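Long-range contacts in vacuolar aminopeptidase 1 (Saccharomyces cerevisiae, PDB 5JGF), which removes N-terminal amino acids, preferably neutral or hydrophobic ones, from peptides in the vacuole as a zinc-dependent homododecamer: residues Y111-V116 with Q183-I188; W127-L132 with V160-S165. All blocks are in the same frame, centred on the assembly; numbering follows the deposited sequence.

Overall arrangement
Followed from the N terminus, the chain enters interaction 1 on strand 112-119, beyond which the loop before strand 132-140 supplies residues 127-132. Interaction 2 closes a loop when residues 160-165, which follow strand 149-154, come back to lie against 127-132. The larger loop, which contains the smaller one whole, closes as residues 183-188 lead into strand 187-189 beside strand 112-119. Both contacts therefore belong to the six-stranded antiparallel sheet and its loops: interaction 1 adds strand 187-189 to the sheet as an outermost strand, and interaction 2 ties two of its connections together. They touch directly, their centres about 9 Å apart, and both reach the same neighbouring subunit.

Interaction 1: Y111-V116 with Q183-I188; sequences YGRIAV and QTIPVI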
ATOM      1  N   TYR D 111       8.173  39.217  16.718  1.00 15.92           N
ATOM      2  CA  TYR D 111       6.754  39.270  16.387  1.00 15.85           C
ATOM      3  C   TYR D 111       5.856  39.063  17.593  1.00 16.01           C
ATOM      4  O   TYR D 111       6.097  38.177  18.414  1.00 16.25           O
ATOM      5  CB  TYR D 111       6.408  38.203  15.352  1.00 14.70           C
ATOM      6  CG  TYR D 111       6.785  38.553  13.935  1.00 15.10           C
ATOM      7  CD1 TYR D 111       5.892  39.228  13.101  1.00 15.40           C
ATOM      8  CD2 TYR D 111       8.025  38.184  13.417  1.00 16.77           C
ATOM      9  CE1 TYR D 111       6.225  39.517  11.779  1.00 13.46           C
ATOM     10  CE2 TYR D 111       8.364  38.470  12.104  1.00 14.38           C
ATOM     11  CZ  TYR D 111       7.462  39.132  11.291  1.00 14.81           C
ATOM     12  OH  TYR D 111       7.801  39.380   9.981  1.00 15.69           O
ATOM     13  N   GLY D 112       4.817  39.885  17.685  1.00 15.64           N
ATOM     14  CA  GLY D 112       3.863  39.756  18.764  1.00 14.88           C
ATOM     15  C   GLY D 112       2.713  38.926  18.224  1.00 16.28           C
ATOM     16  O   GLY D 112       2.238  39.170  17.110  1.00 16.12           O
ATOM     17  N   ARG D 113       2.288  37.928  18.993  1.00 13.96           N
ATOM     18  CA  ARG D 113       1.186  37.052  18.604  1.00 14.16           C
ATOM     19  C   ARG D 113       0.278  36.853  19.813  1.00 14.59           C
ATOM     20  O   ARG D 113       0.686  37.110  20.943  1.00 15.63           O
ATOM     21  CB  ARG D 113       1.719  35.684  18.158  1.00 12.97           C
ATOM     22  CG  ARG D 113       2.574  35.716  16.894  1.00 14.02           C
ATOM     23  CD  ARG D 113       3.043  34.319  16.514  1.00 14.59           C
ATOM     24  NE  ARG D 113       3.948  33.752  17.512  1.00 16.02           N
ATOM     25  CZ  ARG D 113       4.423  32.511  17.470  1.00 17.11           C
ATOM     26  NH1 ARG D 113       4.077  31.701  16.475  1.00 17.44           N
ATOM     27  NH2 ARG D 113       5.242  32.078  18.421  1.00 17.65           N
ATOM     28  N   ILE D 114      -0.954  36.415  19.575  1.00 14.04           N
ATOM     29  CA  ILE D 114      -1.877  36.149  20.672  1.00 14.23           C
ATOM     30  C   ILE D 114      -2.410  34.731  20.537  1.00 14.22           C
ATOM     31  O   ILE D 114      -2.704  34.271  19.434  1.00 14.65           O
ATOM     32  CB  ILE D 114      -3.076  37.135  20.702  1.00 15.39           C
ATOM     33  CG1 ILE D 114      -3.752  37.191  19.332  1.00 17.22           C
ATOM     34  CG2 ILE D 114      -2.601  38.514  21.147  1.00 16.19           C
ATOM     35  CD1 ILE D 114      -5.043  38.002  19.329  1.00 18.07           C
ATOM     36  N   ALA D 115      -2.519  34.041  21.665  1.00 12.93           N
ATOM     37  CA  ALA D 115      -3.023  32.674  21.676  1.00 13.96           C
ATOM     38  C   ALA D 115      -4.545  32.718  21.567  1.00 13.45           C
ATOM     39  O   ALA D 115      -5.210  33.416  22.335  1.00 12.55           O
ATOM     40  CB  ALA D 115      -2.601  31.977  22.960  1.00 14.13           C
ATOM     41  N   VAL D 116      -5.088  31.975  20.609  1.00 12.50           N
ATOM     42  CA  VAL D 116      -6.528  31.949  20.383  1.00 12.11           C
ATOM     43  C   VAL D 116      -7.026  30.532  20.126  1.00 12.54           C
ATOM     44  O   VAL D 116      -6.233  29.608  19.940  1.00 12.95           O
ATOM     45  CB  VAL D 116      -6.917  32.825  19.164  1.00 12.90           C
ATOM     46  CG1 VAL D 116      -6.460  34.262  19.385  1.00 12.42           C
ATOM     47  CG2 VAL D 116      -6.281  32.265  17.893  1.00 13.88           C
ATOM     48  N   GLN D 183       0.100  26.563  13.659  1.00 14.09           N
ATOM     49  CA  GLN D 183       0.301  27.300  12.421  1.00 15.30           C
ATOM     50  C   GLN D 183      -0.636  28.469  12.151  1.00 15.49           C
ATOM     51  O   GLN D 183      -0.229  29.462  11.552  1.00 17.56           O
ATOM     52  CB  GLN D 183       0.271  26.321  11.242  1.00 14.91           C
ATOM     53  CG  GLN D 183       1.317  25.210  11.365  1.00 14.38           C
ATOM     54  CD  GLN D 183       1.345  24.286  10.160  1.00 14.67           C
ATOM     55  OE1 GLN D 183       0.335  23.681   9.801  1.00 14.54           O
ATOM     56  NE2 GLN D 183       2.509  24.167   9.534  1.00 15.37           N
ATOM     57  N   THR D 184      -1.883  28.368  12.593  1.00 13.09           N
ATOM     58  CA  THR D 184      -2.833  29.449  12.355  1.00 13.16           C
ATOM     59  C   THR D 184      -2.920  30.358  13.576  1.00 13.43           C
ATOM     60  O   THR D 184      -3.952  30.421  14.248  1.00 14.56           O
ATOM     61  CB  THR D 184      -4.225  28.881  12.026  1.00 12.11           C
ATOM     62  OG1 THR D 184      -4.688  28.098  13.127  1.00 13.28           O
ATOM     63  CG2 THR D 184      -4.159  28.001  10.788  1.00 14.38           C
ATOM     64  N   ILE D 185      -1.827  31.062  13.855  1.00 12.12           N
ATOM     65  CA  ILE D 185      -1.757  31.956  15.004  1.00 13.54           C
ATOM     66  C   ILE D 185      -1.772  33.415  14.554  1.00 14.01           C
ATOM     67  O   ILE D 185      -0.985  33.827  13.703  1.00 12.09           O
ATOM     68  CB  ILE D 185      -0.475  31.686  15.833  1.00 14.74           C
ATOM     69  CG1 ILE D 185      -0.411  30.201  16.213  1.00 13.32           C
ATOM     70  CG2 ILE D 185      -0.471  32.544  17.096  1.00 11.96           C
ATOM     71  CD1 ILE D 185       0.883  29.786  16.907  1.00 13.89           C
ATOM     72  N   PRO D 186      -2.684  34.220  15.120  1.00 14.30           N
ATOM     73  CA  PRO D 186      -2.753  35.630  14.728  1.00 13.25           C
ATOM     74  C   PRO D 186      -1.515  36.424  15.126  1.00 13.82           C
ATOM     75  O   PRO D 186      -1.039  36.326  16.262  1.00 14.13           O
ATOM     76  CB  PRO D 186      -4.000  36.141  15.457  1.00 13.17           C
ATOM     77  CG  PRO D 186      -4.820  34.892  15.694  1.00 14.85           C
ATOM     78  CD  PRO D 186      -3.767  33.878  16.057  1.00 12.93           C
ATOM     79  N   VAL D 187      -1.001  37.205  14.181  1.00 14.29           N
ATOM     80  CA  VAL D 187       0.150  38.065  14.425  1.00 12.88           C
ATOM     81  C   VAL D 187      -0.472  39.419  14.743  1.00 16.42           C
ATOM     82  O   VAL D 187      -1.279  39.936  13.965  1.00 15.25           O
ATOM     83  CB  VAL D 187       1.047  38.171  13.176  1.00 13.75           C
ATOM     84  CG1 VAL D 187       2.082  39.273  13.360  1.00 14.03           C
ATOM     85  CG2 VAL D 187       1.741  36.837  12.934  1.00 12.63           C
ATOM     86  N   ILE D 188      -0.103  39.988  15.885  1.00 14.68           N
ATOM     87  CA  ILE D 188      -0.681  41.253  16.309  1.00 16.30           C
ATOM     88  C   ILE D 188       0.250  42.460  16.192  1.00 17.18           C
ATOM     89  O   ILE D 188      -0.211  43.600  16.166  1.00 18.12           O
ATOM     90  CB  ILE D 188      -1.223  41.107  17.761  1.00 18.37           C
ATOM     91  CG1 ILE D 188      -2.092  42.307  18.129  1.00 21.53           C
ATOM     92  CG2 ILE D 188      -0.069  40.937  18.739  1.00 18.68           C
ATOM     93  CD1 ILE D 188      -2.983  42.051  19.337  1.00 21.76           C
TER
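Val187 CG1 meets the edge of the Tyr111 ring, close to the ring plane, at 3.8 Å from CD1. The guanidinium of Arg113 is met obliquely by Ile185, whose CD1 lies 3.7 Å from NH1; NH1 also hydrogen-bonds Asn352 of a neighbouring subunit. CB and CD of Arg113 both lie against Ile185 CG2; beyond them the chain turns at the CG-CD bond (chi3 -65°), which sets NE. An alanine here would remove the CD and guanidinium contacts with Ile185 and would probably leave Asn352 of the neighbouring subunit without its NH1 partner. On the other side of the strand, the Ile114 side chain crosses that of Pro186 at about a right angle, CG1 touching CB, while its CG2 packs on Ile188 CD1. Val116 and Pro186 meet tip to tip, with CG2 3.5 Å from the ring CD. Between the backbones, Ile188 N donates to Gly112 O at 2.8 Å, and a weak, longer bond runs from Ile114 N to Pro186 O. The two N-H...O bonds bracket Arg113 and Val187, a non-hydrogen-bonded antiparallel pair through which strand 187-189 joins the edge of the six-stranded antiparallel sheet.

Interaction 2: W127-L132 with V160-S165; sequences WLDRDL and VCRIPS
A classic beta bulge, in which Val160 and Cys161 both face Leu132, marks one end of this contact between two loops of the antiparallel sheet, at a subunit interface near the zinc site; the side chain of Trp127 is about 8 Å from that of the zinc ligand His438. Leu132 N donates to Cys161 O at 2.9 Å, and Cys161 N returns a bond to Leu132 O in the carbonyl plane. At the other end, Asp129 N points almost straight at Ile163 O (2.9 Å, 176°). Between them a water accepts from Arg130 N and Ile163 N and donates to Trp127 O. The Asp129 carboxylate grips Ser165 twice: OD1 takes the backbone N on its syn side, 21° out of plane, and OD2 takes the hydroxyl OG at 2.6 Å with its syn lone pair. OD2 also bonds Ser439 of a neighbouring subunit. The guanidinium of Arg162, at the end of a chain extended from CG to NE, lies nearly parallel to this carboxylate (11°). OD1 sits over one of its faces, 3.0 Å from NH2, a salt bridge of charges alone, while NH2 bonds Arg441 O of that subunit. A second water links Arg162 NE to Asp131 OD1, and Asp131 OD2 pairs with Arg441 of the neighbouring subunit. Apolar packing centres on Ile163: its CG2 meets Leu128 CD2 at 3.7 Å, with the side chains crossing at about a right angle, and its CG1 touches Leu132 CD1. With several donors and the Arg162 charge around it, the buried Asp129 carboxylate is likely to be stabilised as an anion; the same group holds Ser165 within the chain and Ser439 across the subunit interface.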
ATOM      1  N   TRP D 127      -9.632  31.664   6.693  1.00 12.03           N
ATOM      2  CA  TRP D 127      -9.306  32.664   7.704  1.00 11.92           C
ATOM      3  C   TRP D 127      -7.904  33.238   7.546  1.00 13.73           C
ATOM      4  O   TRP D 127      -7.509  34.159   8.267  1.00 13.22           O
ATOM      5  CB  TRP D 127      -9.474  32.080   9.111  1.00 11.68           C
ATOM      6  CG  TRP D 127     -10.896  32.140   9.593  1.00 11.41           C
ATOM      7  CD1 TRP D 127     -11.946  31.369   9.172  1.00 11.74           C
ATOM      8  CD2 TRP D 127     -11.435  33.063  10.549  1.00 10.60           C
ATOM      9  NE1 TRP D 127     -13.105  31.761   9.805  1.00 12.93           N
ATOM     10  CE2 TRP D 127     -12.819  32.797  10.654  1.00 11.16           C
ATOM     11  CE3 TRP D 127     -10.881  34.094  11.325  1.00 10.60           C
ATOM     12  CZ2 TRP D 127     -13.661  33.525  11.508  1.00 11.96           C
ATOM     13  CZ3 TRP D 127     -11.720  34.817  12.173  1.00 10.64           C
ATOM     14  CH2 TRP D 127     -13.094  34.527  12.255  1.00  9.26           C
ATOM     15  N   LEU D 128      -7.150  32.699   6.595  1.00 11.17           N
ATOM     16  CA  LEU D 128      -5.800  33.190   6.355  1.00 11.24           C
ATOM     17  C   LEU D 128      -5.839  34.485   5.557  1.00  9.52           C
ATOM     18  O   LEU D 128      -6.693  34.670   4.692  1.00 10.25           O
ATOM     19  CB  LEU D 128      -4.984  32.173   5.556  1.00 11.44           C
ATOM     20  CG  LEU D 128      -4.708  30.807   6.180  1.00 12.00           C
ATOM     21  CD1 LEU D 128      -3.963  29.947   5.168  1.00 14.15           C
ATOM     22  CD2 LEU D 128      -3.895  30.970   7.449  1.00 13.26           C
ATOM     23  N   ASP D 129      -4.905  35.379   5.858  1.00 10.46           N
ATOM     24  CA  ASP D 129      -4.790  36.632   5.132  1.00  9.40           C
ATOM     25  C   ASP D 129      -6.070  37.451   5.080  1.00  9.95           C
ATOM     26  O   ASP D 129      -6.427  38.010   4.040  1.00 11.48           O
ATOM     27  CB  ASP D 129      -4.276  36.336   3.720  1.00  9.92           C
ATOM     28  CG  ASP D 129      -2.966  35.564   3.737  1.00 12.44           C
ATOM     29  OD1 ASP D 129      -2.316  35.546   4.800  1.00 10.81           O
ATOM     30  OD2 ASP D 129      -2.583  34.979   2.701  1.00 12.71           O
ATOM     31  N   ARG D 130      -6.750  37.516   6.218  1.00 12.20           N
ATOM     32  CA  ARG D 130      -7.978  38.288   6.368  1.00 10.99           C
ATOM     33  C   ARG D 130      -7.676  39.327   7.453  1.00 12.71           C
ATOM     34  O   ARG D 130      -6.997  39.016   8.436  1.00 12.57           O
ATOM     35  CB  ARG D 130      -9.123  37.377   6.822  1.00 10.10           C
ATOM     36  CG  ARG D 130      -9.473  36.258   5.837  1.00 10.41           C
ATOM     37  CD  ARG D 130     -10.321  36.757   4.672  1.00 13.50           C
ATOM     38  NE  ARG D 130     -10.675  35.667   3.764  1.00 11.57           N
ATOM     39  CZ  ARG D 130     -11.576  35.759   2.791  1.00 12.57           C
ATOM     40  NH1 ARG D 130     -12.230  36.898   2.586  1.00 12.16           N
ATOM     41  NH2 ARG D 130     -11.833  34.707   2.027  1.00 12.08           N
ATOM     42  N   ASP D 131      -8.160  40.554   7.271  1.00 11.70           N
ATOM     43  CA  ASP D 131      -7.939  41.626   8.245  1.00 13.62           C
ATOM     44  C   ASP D 131      -8.834  41.365   9.453  1.00 14.29           C
ATOM     45  O   ASP D 131     -10.059  41.454   9.348  1.00 13.44           O
ATOM     46  CB  ASP D 131      -8.309  42.982   7.636  1.00 14.36           C
ATOM     47  CG  ASP D 131      -7.372  43.414   6.517  1.00 16.15           C
ATOM     48  OD1 ASP D 131      -6.575  42.585   6.025  1.00 15.31           O
ATOM     49  OD2 ASP D 131      -7.446  44.596   6.123  1.00 15.35           O
ATOM     50  N   LEU D 132      -8.228  41.068  10.599  1.00 13.40           N
ATOM     51  CA  LEU D 132      -9.001  40.757  11.796  1.00 13.29           C
ATOM     52  C   LEU D 132      -9.026  41.827  12.880  1.00 14.19           C
ATOM     53  O   LEU D 132      -7.983  42.287  13.341  1.00 15.15           O
ATOM     54  CB  LEU D 132      -8.490  39.454  12.417  1.00 12.34           C
ATOM     55  CG  LEU D 132      -8.430  38.235  11.488  1.00 12.11           C
ATOM     56  CD1 LEU D 132      -7.911  37.030  12.270  1.00 12.54           C
ATOM     57  CD2 LEU D 132      -9.818  37.945  10.910  1.00 11.56           C
ATOM     58  N   VAL D 160      -6.386  44.558  14.122  1.00 14.21           N
ATOM     59  CA  VAL D 160      -5.239  44.357  15.004  1.00 13.90           C
ATOM     60  C   VAL D 160      -4.467  43.063  14.755  1.00 15.05           C
ATOM     61  O   VAL D 160      -3.299  42.960  15.123  1.00 15.32           O
ATOM     62  CB  VAL D 160      -5.669  44.375  16.499  1.00 15.11           C
ATOM     63  CG1 VAL D 160      -6.425  45.670  16.816  1.00 14.33           C
ATOM     64  CG2 VAL D 160      -6.540  43.157  16.815  1.00 13.52           C
ATOM     65  N   CYS D 161      -5.126  42.086  14.132  1.00 14.66           N
ATOM     66  CA  CYS D 161      -4.526  40.778  13.865  1.00 17.02           C
ATOM     67  C   CYS D 161      -4.679  40.332  12.421  1.00 14.73           C
ATOM     68  O   CYS D 161      -5.491  40.863  11.668  1.00 14.52           O
ATOM     69  CB  CYS D 161      -5.172  39.701  14.761  1.00 14.39           C
ATOM     70  SG  CYS D 161      -4.785  39.863  16.499  1.00 31.30           S
ATOM     71  N   ARG D 162      -3.885  39.332  12.058  1.00 13.93           N
ATOM     72  CA  ARG D 162      -3.909  38.736  10.731  1.00 13.24           C
ATOM     73  C   ARG D 162      -3.134  37.429  10.841  1.00 12.57           C
ATOM     74  O   ARG D 162      -2.045  37.403  11.412  1.00 13.75           O
ATOM     75  CB  ARG D 162      -3.246  39.666   9.706  1.00 14.91           C
ATOM     76  CG  ARG D 162      -3.141  39.091   8.290  1.00 18.13           C
ATOM     77  CD  ARG D 162      -2.559  40.127   7.321  1.00 17.49           C
ATOM     78  NE  ARG D 162      -2.363  39.616   5.962  1.00 18.13           N
ATOM     79  CZ  ARG D 162      -1.432  38.729   5.623  1.00 19.45           C
ATOM     80  NH1 ARG D 162      -0.604  38.246   6.541  1.00 18.78           N
ATOM     81  NH2 ARG D 162      -1.322  38.328   4.364  1.00 17.25           N
ATOM     82  N   ILE D 163      -3.714  36.347  10.324  1.00 12.50           N
ATOM     83  CA  ILE D 163      -3.071  35.032  10.346  1.00 10.47           C
ATOM     84  C   ILE D 163      -2.416  34.913   8.971  1.00 11.55           C
ATOM     85  O   ILE D 163      -3.091  34.699   7.964  1.00 12.48           O
ATOM     86  CB  ILE D 163      -4.110  33.912  10.532  1.00 12.24           C
ATOM     87  CG1 ILE D 163      -4.987  34.222  11.754  1.00 12.82           C
ATOM     88  CG2 ILE D 163      -3.399  32.569  10.710  1.00 12.46           C
ATOM     89  CD1 ILE D 163      -6.174  33.295  11.926  1.00 10.86           C
ATOM     90  N   PRO D 164      -1.083  35.031   8.920  1.00 13.30           N
ATOM     91  CA  PRO D 164      -0.296  34.968   7.684  1.00 11.28           C
ATOM     92  C   PRO D 164      -0.059  33.626   7.014  1.00 11.97           C
ATOM     93  O   PRO D 164       0.506  32.714   7.614  1.00 11.99           O
ATOM     94  CB  PRO D 164       1.013  35.620   8.100  1.00 12.24           C
ATOM     95  CG  PRO D 164       1.198  35.080   9.483  1.00 11.35           C
ATOM     96  CD  PRO D 164      -0.201  35.216  10.090  1.00 12.47           C
ATOM     97  N   SER D 165      -0.473  33.517   5.756  1.00 11.00           N
ATOM     98  CA  SER D 165      -0.247  32.291   5.004  1.00 11.63           C
ATOM     99  C   SER D 165       1.246  32.255   4.692  1.00 11.70           C
ATOM    100  O   SER D 165       1.903  33.298   4.652  1.00 10.99           O
ATOM    101  CB  SER D 165      -1.039  32.302   3.692  1.00 11.87           C
ATOM    102  OG  SER D 165      -0.609  33.354   2.837  1.00 14.22           O
TER
HETATM  103  O   HOH W   1      -6.219  36.435   8.976  1.00 11.93           O
HETATM  104  O   HOH W   2      -4.917  40.407   5.254  1.00 19.82           O